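Local coordinates for breast cancer anti-estrogen resistance protein 1 (Mus musculus, PDB 5W93) that acts as a docking protein that coordinates tyrosine kinase signalling in cell adhesion and migration, and binds paxillin through its C-terminal domain, at residues A[31-36]-A[112-117]; A[44-49]-A[95-100]. The protein carries 2 engineered substitutions. One frame throughout, in Å; residues are numbered along the deposited sequence.

In the fold
All four helices of the C-terminal domain take part: contact 1 joins helix 5-37 to helix 107-135, and contact 2 joins helix 42-69 to helix 73-102. Contact 2 is nested in sequence inside the loop that contact 1 closes, and the centres of the two lie about 9 Å apart on the same side of the chain's centre. Met113 ties them together, its CE standing 3.7 Å from Phe45 CD1 and its SD 3.6 Å from Thr97 OG1. The bound paxillin LD1 peptide packs on Val46, Ser49, Thr97 and Lys98 of contact 2, so contact 1 lies behind this part of the peptide site, reached through the shared interior.

Contact 1: residues A[31-36]-A[112-117]; sequences AFFTAV and DMVDRV
Phe32 carries its CG anti to the backbone N (chi1 171°), and Met113 bends only at its last torsion (chi3 62°), which fixes where CE sits relative to the extended part of its chain; the methyl ends 3.6 Å from Phe32 CZ. The Met113 sulfur makes a Met-aromatic contact at the ring edge, with SD 5.0 Å from the centroid of the Phe32 ring.

The two faces of the same ring are occupied from opposite sides. Val117 comes tip to tip with Phe32 and lays its CG2 over one face, a CH-pi contact in which that methyl is 3.6 Å from Phe32 CE2. On the other face stands Val36 CG2, one helical turn further along the same helix, 3.9 Å above the Phe32 ring plane and offset toward the rim.

The other branch of Val117 lies between two rings: CG1 is 3.8 Å from Phe33 CE1 and as close to Phe32 CD2, while the Phe33 and Val117 side chains slide past each other. The edge of the Phe33 ring also faces the carbonyl oxygen of Val114. Further along, Val36 CG1 and Val114 CG2 meet at 3.6 Å, methyl against methyl. Side chain to side chain, the contact is apolar throughout, and the segments bury 307 Å².

Phe32 also touches Ser49 and Val52 of helix 42-69, while Met113 reaches Phe45, so these two residues face the bundle interior. Phe33 CA and Val114 CA, 7.2 Å apart, mark the register. With segment axes 11.0 Å apart and directed 164° from one another, this is the antiparallel pairing of first and last helices that closes a four-helix bundle, the FAT-like fold of Cas-family C-terminal domains.

Contact 2: residues A[44-49]-A[95-100]; sequences IFVAHS and ATTKAA
Thr97 lies against Ser49 and Val46, and can be followed outward from CB. That carbon lies 3.7 Å from Ser49 OG and directs OG1 to a position beside its own backbone N, anti to the carbonyl carbon (chi1 -60°). There OG1 bonds to the carbonyl oxygen of Ile93 and also stands 2.9 Å from Ser49 OG, within hydrogen-bonding range across the interface. The methyl, anti to the backbone N, lies against Ser49 as well, Thr97 CG2 being 3.3 Å from Ser49 OG, and 3.8 Å from Val46 CG2, where the two side chains cross obliquely.

Ser49 has a competing partner, since its OG is 3.2 Å from Phe45 O, a weak bond. The serine is modelled in two conformers, and its contacts apply to one.

Phe45 holds CG in the crowded position between its backbone N and carbonyl carbon (chi1 71°). Its ring turns an edge to helix 73-102, with the carbonyl oxygens of Thr97 and Ala100 near the ring plane; Phe45 CZ is 3.8 Å from Ala100 O and 3.9 Å from Ala100 CB.

The segment axes run antiparallel at 173°, 10.2 Å apart. Lys98 makes a salt bridge to an acidic side chain of the bound peptide, while Val46, Ser49 and Thr97 pack on apolar groups of it. With the Thr97 hydroxyl held by Ile93 O, and that of Ser49 probably shared between Thr97 OG1 and Phe45 O, the pair is consistent with a surface that takes apolar side chains of the peptide, while Lys98 supplies the charged grip.

Contact 1: residues A[31-36]-A[112-117]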
loop_
_atom_site.group_PDB
_atom_site.type_symbol
_atom_site.label_atom_id
_atom_site.label_comp_id
_atom_site.label_asym_id
_atom_site.label_seq_id
_atom_site.Cartn_x
_atom_site.Cartn_y
_atom_site.Cartn_z
ATOM N N ALA A 31 -10.894 -7.835 -2.726
ATOM C CA ALA A 31 -10.848 -9.283 -2.622
ATOM C C ALA A 31 -10.493 -9.681 -1.193
ATOM O O ALA A 31 -11.047 -10.640 -0.653
ATOM C CB ALA A 31 -9.851 -9.866 -3.610
ATOM N N PHE A 32 -9.572 -8.933 -0.582
ATOM C CA PHE A 32 -9.189 -9.182 0.800
ATOM C C PHE A 32 -10.389 -8.993 1.740
ATOM O O PHE A 32 -10.658 -9.852 2.577
ATOM C CB PHE A 32 -8.027 -8.274 1.233
ATOM C CG PHE A 32 -7.732 -8.343 2.714
ATOM C CD1 PHE A 32 -6.882 -9.318 3.224
ATOM C CD2 PHE A 32 -8.311 -7.441 3.589
ATOM C CE1 PHE A 32 -6.627 -9.385 4.595
ATOM C CE2 PHE A 32 -8.058 -7.511 4.950
ATOM C CZ PHE A 32 -7.219 -8.482 5.447
ATOM N N PHE A 33 -11.112 -7.883 1.600
ATOM C CA PHE A 33 -12.260 -7.622 2.470
ATOM C C PHE A 33 -13.326 -8.695 2.326
ATOM O O PHE A 33 -13.934 -9.098 3.315
ATOM C CB PHE A 33 -12.880 -6.251 2.185
ATOM C CG PHE A 33 -12.039 -5.091 2.642
ATOM C CD1 PHE A 33 -11.184 -5.216 3.724
ATOM C CD2 PHE A 33 -12.115 -3.868 1.986
ATOM C CE1 PHE A 33 -10.404 -4.143 4.147
ATOM C CE2 PHE A 33 -11.355 -2.793 2.409
ATOM C CZ PHE A 33 -10.494 -2.929 3.487
ATOM N N THR A 34 -13.532 -9.164 1.094
ATOM C CA THR A 34 -14.521 -10.207 0.809
ATOM C C THR A 34 -14.150 -11.537 1.471
ATOM O O THR A 34 -15.016 -12.238 2.014
ATOM C CB THR A 34 -14.685 -10.410 -0.711
ATOM O OG1 THR A 34 -15.400 -9.291 -1.254
ATOM C CG2 THR A 34 -15.445 -11.710 -1.030
ATOM N N ALA A 35 -12.865 -11.872 1.426
ATOM C CA ALA A 35 -12.331 -13.043 2.117
ATOM C C ALA A 35 -12.622 -12.985 3.608
ATOM O O ALA A 35 -13.016 -13.986 4.206
ATOM C CB ALA A 35 -10.835 -13.165 1.884
ATOM N N VAL A 36 -12.436 -11.819 4.213
ATOM C CA VAL A 36 -12.679 -11.695 5.641
ATOM C C VAL A 36 -14.181 -11.714 5.939
ATOM O O VAL A 36 -14.616 -12.304 6.932
ATOM C CB VAL A 36 -12.023 -10.429 6.233
ATOM C CG1 VAL A 36 -12.423 -10.256 7.695
ATOM C CG2 VAL A 36 -10.491 -10.531 6.128
ATOM N N ASP A 112 -8.367 -6.079 13.579
ATOM C CA ASP A 112 -7.101 -5.349 13.564
ATOM C C ASP A 112 -6.456 -5.376 12.168
ATOM O O ASP A 112 -6.023 -4.354 11.645
ATOM C CB ASP A 112 -6.127 -5.944 14.571
ATOM C CG ASP A 112 -6.449 -5.569 16.014
ATOM O OD1 ASP A 112 -7.366 -4.749 16.258
ATOM O OD2 ASP A 112 -5.747 -6.097 16.903
ATOM N N MET A 113 -6.398 -6.565 11.588
ATOM C CA MET A 113 -5.863 -6.755 10.241
ATOM C C MET A 113 -6.689 -5.944 9.232
ATOM O O MET A 113 -6.148 -5.171 8.447
ATOM C CB MET A 113 -5.856 -8.252 9.904
ATOM C CG MET A 113 -5.307 -8.632 8.525
ATOM S SD MET A 113 -5.438 -10.414 8.231
ATOM C CE MET A 113 -7.208 -10.667 8.295
ATOM N N VAL A 114 -8.008 -6.109 9.277
ATOM C CA VAL A 114 -8.912 -5.355 8.417
ATOM C C VAL A 114 -8.715 -3.829 8.523
ATOM O O VAL A 114 -8.787 -3.108 7.511
ATOM C CB VAL A 114 -10.380 -5.714 8.740
ATOM C CG1 VAL A 114 -11.347 -4.676 8.181
ATOM C CG2 VAL A 114 -10.696 -7.101 8.216
ATOM N N ASP A 115 -8.454 -3.351 9.738
ATOM C CA ASP A 115 -8.250 -1.925 9.985
ATOM C C ASP A 115 -6.966 -1.409 9.332
ATOM O O ASP A 115 -6.954 -0.306 8.784
ATOM C CB ASP A 115 -8.201 -1.626 11.492
ATOM C CG ASP A 115 -9.570 -1.724 12.175
ATOM O OD1 ASP A 115 -10.613 -1.705 11.484
ATOM O OD2 ASP A 115 -9.592 -1.822 13.419
ATOM N N ARG A 116 -5.880 -2.181 9.413
ATOM C CA ARG A 116 -4.627 -1.759 8.780
ATOM C C ARG A 116 -4.806 -1.709 7.283
ATOM O O ARG A 116 -4.291 -0.811 6.636
ATOM C CB ARG A 116 -3.449 -2.683 9.097
ATOM C CG ARG A 116 -3.129 -2.825 10.563
ATOM C CD ARG A 116 -2.682 -1.518 11.222
ATOM N NE ARG A 116 -2.672 -1.733 12.667
ATOM C CZ ARG A 116 -1.622 -2.159 13.365
ATOM N NH1 ARG A 116 -0.450 -2.372 12.774
ATOM N NH2 ARG A 116 -1.738 -2.347 14.669
ATOM N N VAL A 117 -5.515 -2.686 6.726
ATOM C CA VAL A 117 -5.739 -2.699 5.280
ATOM C C VAL A 117 -6.625 -1.528 4.865
ATOM O O VAL A 117 -6.347 -0.879 3.856
ATOM C CB VAL A 117 -6.341 -4.031 4.812
ATOM C CG1 VAL A 117 -6.740 -3.955 3.335
ATOM C CG2 VAL A 117 -5.327 -5.178 5.056
#

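Contact 2: residues A[44-49]-A[95-100]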
loop_
_atom_site.group_PDB
_atom_site.type_symbol
_atom_site.label_atom_id
_atom_site.label_comp_id
_atom_site.label_asym_id
_atom_site.label_seq_id
_atom_site.Cartn_x
_atom_site.Cartn_y
_atom_site.Cartn_z
ATOM N N ILE A 44 -6.504 -18.763 3.017
ATOM C CA ILE A 44 -7.100 -17.818 2.081
ATOM C C ILE A 44 -6.766 -16.347 2.407
ATOM O O ILE A 44 -6.286 -15.623 1.532
ATOM C CB ILE A 44 -8.639 -17.974 2.029
ATOM C CG1 ILE A 44 -9.032 -19.406 1.643
ATOM C CG2 ILE A 44 -9.252 -16.944 1.073
ATOM C CD1 ILE A 44 -8.519 -19.855 0.281
ATOM N N PHE A 45 -7.007 -15.879 3.633
ATOM C CA PHE A 45 -6.834 -14.435 3.853
ATOM C C PHE A 45 -5.356 -14.019 3.918
ATOM O O PHE A 45 -5.032 -12.869 3.589
ATOM C CB PHE A 45 -7.634 -13.934 5.076
ATOM C CG PHE A 45 -7.111 -14.365 6.446
ATOM C CD1 PHE A 45 -5.948 -13.829 6.973
ATOM C CD2 PHE A 45 -7.864 -15.222 7.243
ATOM C CE1 PHE A 45 -5.493 -14.192 8.233
ATOM C CE2 PHE A 45 -7.434 -15.578 8.506
ATOM C CZ PHE A 45 -6.244 -15.072 9.003
ATOM N N VAL A 46 -4.467 -14.952 4.272
ATOM C CA VAL A 46 -3.031 -14.684 4.237
ATOM C C VAL A 46 -2.536 -14.509 2.790
ATOM O O VAL A 46 -1.737 -13.623 2.510
ATOM C CB VAL A 46 -2.210 -15.810 4.927
ATOM C CG1 VAL A 46 -0.737 -15.677 4.598
ATOM C CG2 VAL A 46 -2.441 -15.788 6.461
ATOM N N ALA A 47 -3.018 -15.353 1.885
ATOM C CA ALA A 47 -2.767 -15.162 0.447
ATOM C C ALA A 47 -3.242 -13.784 -0.020
ATOM O O ALA A 47 -2.526 -13.088 -0.732
ATOM C CB ALA A 47 -3.452 -16.260 -0.376
ATOM N N HIS A 48 -4.449 -13.392 0.379
ATOM C CA HIS A 48 -4.990 -12.099 -0.039
ATOM C C HIS A 48 -4.228 -10.926 0.593
ATOM O O HIS A 48 -4.104 -9.870 -0.015
ATOM C CB HIS A 48 -6.493 -12.022 0.258
ATOM C CG HIS A 48 -7.316 -12.793 -0.722
ATOM N ND1 HIS A 48 -7.641 -12.301 -1.973
ATOM C CD2 HIS A 48 -7.815 -14.052 -0.675
ATOM C CE1 HIS A 48 -8.326 -13.212 -2.639
ATOM N NE2 HIS A 48 -8.441 -14.288 -1.876
ATOM N N SER A 49 -3.710 -11.119 1.800
ATOM C CA SER A 49 -2.840 -10.130 2.414
ATOM C C SER A 49 -1.617 -9.890 1.540
ATOM O O SER A 49 -1.250 -8.744 1.258
ATOM C CB SER A 49 -2.413 -10.584 3.819
ATOM O OG SER A 49 -3.443 -10.322 4.754
ATOM N N ALA A 95 2.378 -7.777 10.177
ATOM C CA ALA A 95 2.238 -8.050 11.613
ATOM C C ALA A 95 0.839 -8.539 11.986
ATOM O O ALA A 95 0.683 -9.602 12.596
ATOM C CB ALA A 95 2.590 -6.799 12.437
ATOM N N THR A 96 -0.181 -7.767 11.623
ATOM C CA THR A 96 -1.542 -8.132 11.988
ATOM C C THR A 96 -2.045 -9.390 11.278
ATOM O O THR A 96 -2.860 -10.135 11.838
ATOM C CB THR A 96 -2.526 -6.983 11.726
ATOM O OG1 THR A 96 -2.485 -6.595 10.338
ATOM C CG2 THR A 96 -2.181 -5.794 12.593
ATOM N N THR A 97 -1.573 -9.637 10.052
ATOM C CA THR A 97 -1.982 -10.837 9.331
ATOM C C THR A 97 -1.433 -12.083 10.034
ATOM O O THR A 97 -2.152 -13.081 10.225
ATOM C CB THR A 97 -1.504 -10.811 7.834
ATOM O OG1 THR A 97 -2.073 -9.676 7.172
ATOM C CG2 THR A 97 -1.947 -12.052 7.090
ATOM N N LYS A 98 -0.162 -12.029 10.412
ATOM C CA LYS A 98 0.442 -13.133 11.135
ATOM C C LYS A 98 -0.330 -13.383 12.444
ATOM O O LYS A 98 -0.631 -14.520 12.796
ATOM C CB LYS A 98 1.923 -12.853 11.426
ATOM C CG LYS A 98 2.839 -12.966 10.198
ATOM C CD LYS A 98 4.326 -12.996 10.586
ATOM C CE LYS A 98 4.802 -11.685 11.162
ATOM N NZ LYS A 98 6.288 -11.507 11.092
ATOM N N ALA A 99 -0.673 -12.307 13.130
ATOM C CA ALA A 99 -1.381 -12.419 14.413
ATOM C C ALA A 99 -2.801 -13.000 14.238
ATOM O O ALA A 99 -3.257 -13.810 15.053
ATOM C CB ALA A 99 -1.438 -11.076 15.086
ATOM N N ALA A 100 -3.496 -12.589 13.180
ATOM C CA ALA A 100 -4.817 -13.133 12.868
ATOM C C ALA A 100 -4.768 -14.625 12.527
ATOM O O ALA A 100 -5.730 -15.359 12.770
ATOM C CB ALA A 100 -5.465 -12.342 11.703
#